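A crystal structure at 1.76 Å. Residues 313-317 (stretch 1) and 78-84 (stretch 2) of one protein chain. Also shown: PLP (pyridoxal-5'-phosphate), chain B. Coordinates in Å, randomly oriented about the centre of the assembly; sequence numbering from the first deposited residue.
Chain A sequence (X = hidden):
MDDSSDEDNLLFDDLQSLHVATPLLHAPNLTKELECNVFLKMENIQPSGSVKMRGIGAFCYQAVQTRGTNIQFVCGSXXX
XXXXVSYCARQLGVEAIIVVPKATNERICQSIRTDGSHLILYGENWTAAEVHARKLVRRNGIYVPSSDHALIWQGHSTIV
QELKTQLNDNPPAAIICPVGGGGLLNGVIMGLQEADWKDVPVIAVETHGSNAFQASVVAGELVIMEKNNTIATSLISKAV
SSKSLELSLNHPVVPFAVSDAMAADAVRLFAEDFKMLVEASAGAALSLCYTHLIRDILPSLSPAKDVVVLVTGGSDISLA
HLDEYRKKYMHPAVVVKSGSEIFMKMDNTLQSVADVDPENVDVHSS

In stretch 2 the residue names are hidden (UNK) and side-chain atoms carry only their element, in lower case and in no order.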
# COMPACT_ATOMS: atom_id res chain seq x y z
N GLY A 313 -1.80 -6.26 1.21
CA GLY A 313 -2.84 -6.74 2.12
C GLY A 313 -4.07 -5.89 1.93
O GLY A 313 -4.59 -5.75 0.80
N GLY A 314 -4.53 -5.29 3.02
CA GLY A 314 -5.67 -4.38 2.98
C GLY A 314 -6.98 -4.99 3.47
O GLY A 314 -7.23 -6.18 3.31
N SER A 315 -7.84 -4.14 4.02
CA SER A 315 -9.10 -4.63 4.61
C SER A 315 -10.32 -4.28 3.78
O SER A 315 -11.41 -4.67 4.18
CB SER A 315 -9.29 -4.11 6.05
OG SER A 315 -8.24 -4.55 6.92
N ASP A 316 -10.16 -3.56 2.67
CA ASP A 316 -11.30 -3.21 1.81
C ASP A 316 -11.54 -4.35 0.83
O ASP A 316 -11.39 -4.20 -0.38
CB ASP A 316 -11.08 -1.89 1.06
CG ASP A 316 -12.38 -1.31 0.49
OD1 ASP A 316 -13.47 -1.69 1.00
OD2 ASP A 316 -12.33 -0.49 -0.46
N ILE A 317 -11.90 -5.50 1.37
CA ILE A 317 -12.09 -6.71 0.58
C ILE A 317 -12.98 -7.59 1.46
O ILE A 317 -12.99 -7.43 2.67
CB ILE A 317 -10.74 -7.41 0.22
CG1 ILE A 317 -10.96 -8.58 -0.75
CG2 ILE A 317 -9.99 -7.89 1.46
CD1 ILE A 317 -11.31 -8.15 -2.15
N UNK A 78 -8.28 7.04 3.90
CA UNK A 78 -8.31 5.72 3.25
C UNK A 78 -8.52 4.58 4.22
O UNK A 78 -8.22 4.71 5.41
N UNK A 79 -8.97 3.42 3.71
CA UNK A 79 -9.41 2.39 4.66
C UNK A 79 -8.25 1.82 5.49
O UNK A 79 -8.40 1.60 6.71
c UNK A 79 -10.02 1.31 3.76
c UNK A 79 -9.31 3.07 2.31
c UNK A 79 -9.48 1.58 2.39
N UNK A 80 -7.12 1.57 4.85
CA UNK A 80 -6.04 0.95 5.61
C UNK A 80 -5.31 1.92 6.50
O UNK A 80 -4.76 1.52 7.53
o UNK A 80 -6.64 -1.69 4.57
c UNK A 80 -5.14 0.17 4.70
c UNK A 80 -5.93 -0.88 3.94
n UNK A 80 -5.87 -0.85 2.61
N UNK A 81 -5.31 3.19 6.09
CA UNK A 81 -4.72 4.23 6.94
C UNK A 81 -5.53 4.37 8.23
O UNK A 81 -4.94 4.35 9.32
c UNK A 81 -4.63 5.56 6.21
o UNK A 81 -4.05 5.30 4.93
c UNK A 81 -3.73 6.55 6.99
N UNK A 82 -6.85 4.45 8.12
CA UNK A 82 -7.65 4.66 9.33
C UNK A 82 -7.53 3.46 10.24
O UNK A 82 -7.46 3.62 11.45
c UNK A 82 -9.17 6.41 8.33
c UNK A 82 -9.98 4.00 8.41
c UNK A 82 -9.13 5.09 9.10
N UNK A 83 -7.45 2.26 9.66
CA UNK A 83 -7.30 1.06 10.51
C UNK A 83 -5.97 1.06 11.28
O UNK A 83 -5.91 0.65 12.45
c UNK A 83 -7.47 -0.21 9.68
c UNK A 83 -8.97 -1.44 8.09
c UNK A 83 -9.71 -0.98 10.44
c UNK A 83 -8.92 -0.44 9.25
N UNK A 84 -4.89 1.49 10.61
CA UNK A 84 -3.57 1.55 11.20
C UNK A 84 -3.55 2.60 12.30
O UNK A 84 -3.01 2.35 13.38
c UNK A 84 -2.50 1.86 10.14
N1 PLP B . -1.80 -1.21 -1.16
C2 PLP B . -2.50 -1.11 -0.02
C2A PLP B . -3.43 -2.20 0.45
C3 PLP B . -2.36 0.11 0.79
O3 PLP B . -3.05 0.24 1.96
C4 PLP B . -1.42 1.14 0.30
C4A PLP B . -1.22 2.36 1.09
C5 PLP B . -0.70 0.92 -0.98
C6 PLP B . -0.94 -0.29 -1.65
C5A PLP B . 0.27 1.95 -1.56
O4P PLP B . -0.04 3.22 -1.02
P PLP B . 0.80 4.60 -1.17
O1P PLP B . 1.82 4.64 -0.08
O2P PLP B . 1.37 4.69 -2.59
O3P PLP B . -0.33 5.56 -0.97
O HOH W 1 -5.97 -3.26 6.58

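Position 78 has backbone atoms and nothing more, and it touches nothing on stretch 1; the atom count alone makes it glycine. The backbone agrees: phi/psi of 107/160 would jam a CB against the carbonyl oxygen of the preceding residue. Gly 78 occupies the N-cap position, and its O accepts from the backbone N of position 82 at 3.0 Å, opening the helix that follows.

Position 79 carries three carbons that close a ring onto its own backbone N. Its CA-to-CB bond points toward stretch 1, and a ring carbon lies 4.0 Å from CB of Asp 316, an apolar contact at van der Waals range. The closed ring defines proline. A phi of -68° suits the ring, and the first turn of a helix suits a residue with no backbone NH to donate. The pucker of Pro 79 is C-gamma endo, and the ring carbon nearest Asp 316 is CG.

Position 80 has two side-chain carbons, the second bearing one oxygen and one nitrogen. The oxygen lies 2.8 Å from N of Ser 315 and 3.3 Å from CA of Gly 314. This is a short carboxamide, and the residue is asparagine. The surroundings confirm the assignment of the two terminal atoms: the oxygen faces a backbone NH, and the nitrogen faces a cofactor oxygen. The CA-to-CB bond of Asn 80 points sideways, yet with chi1 at -58° (m) the end of the side chain comes nearer to stretch 1. OD1 accepts a hydrogen bond from N of Ser 315, with an angle of 154° at the hydrogen. ND2 donates to O3 of PLP at 3.1 Å, with a less linear angle of 137°.

Position 81 shows a CB carrying one oxygen and one carbon, out of reach of stretch 1. The beta-branched pattern is that of threonine, Thr 81.

Position 82 has three carbons, two of them attached to CB, and is likewise out of reach of stretch 1. The branching identifies valine, Val 82.

Position 83 has four carbons forked at the second. Its CA-to-CB bond points toward stretch 1, and a terminal carbon lies 3.4 Å from CB of Ser 315, a close apolar contact. The fork makes it leucine, and the touching atom is CD1. Leu 83 sits one helical turn beyond Pro 79, whose O accepts from its N at 3.2 Å.

Position 84 has a single side-chain carbon that touches nothing on stretch 1; it is alanine, Ala 84.

The contact is small, burying 196 Å² in total, and centres on the carboxamide of Asn 80, which joins the loop to PLP through its two polar ends. A water extends the link, donating to Asn 80 OD1 at 2.6 Å and hydrogen-bonding to Ser 315 OG, also at 2.6 Å. Gly 314 leaves room for this arrangement: an ideal CB there would sit 3.2 Å from Asn 80 ND2, while its phi/psi of 103/150 independently calls for glycine. Pro 79 and Leu 83 add apolar packing against Asp 316 and Ser 315.

Stretch 2 78-84: GPNTVLA
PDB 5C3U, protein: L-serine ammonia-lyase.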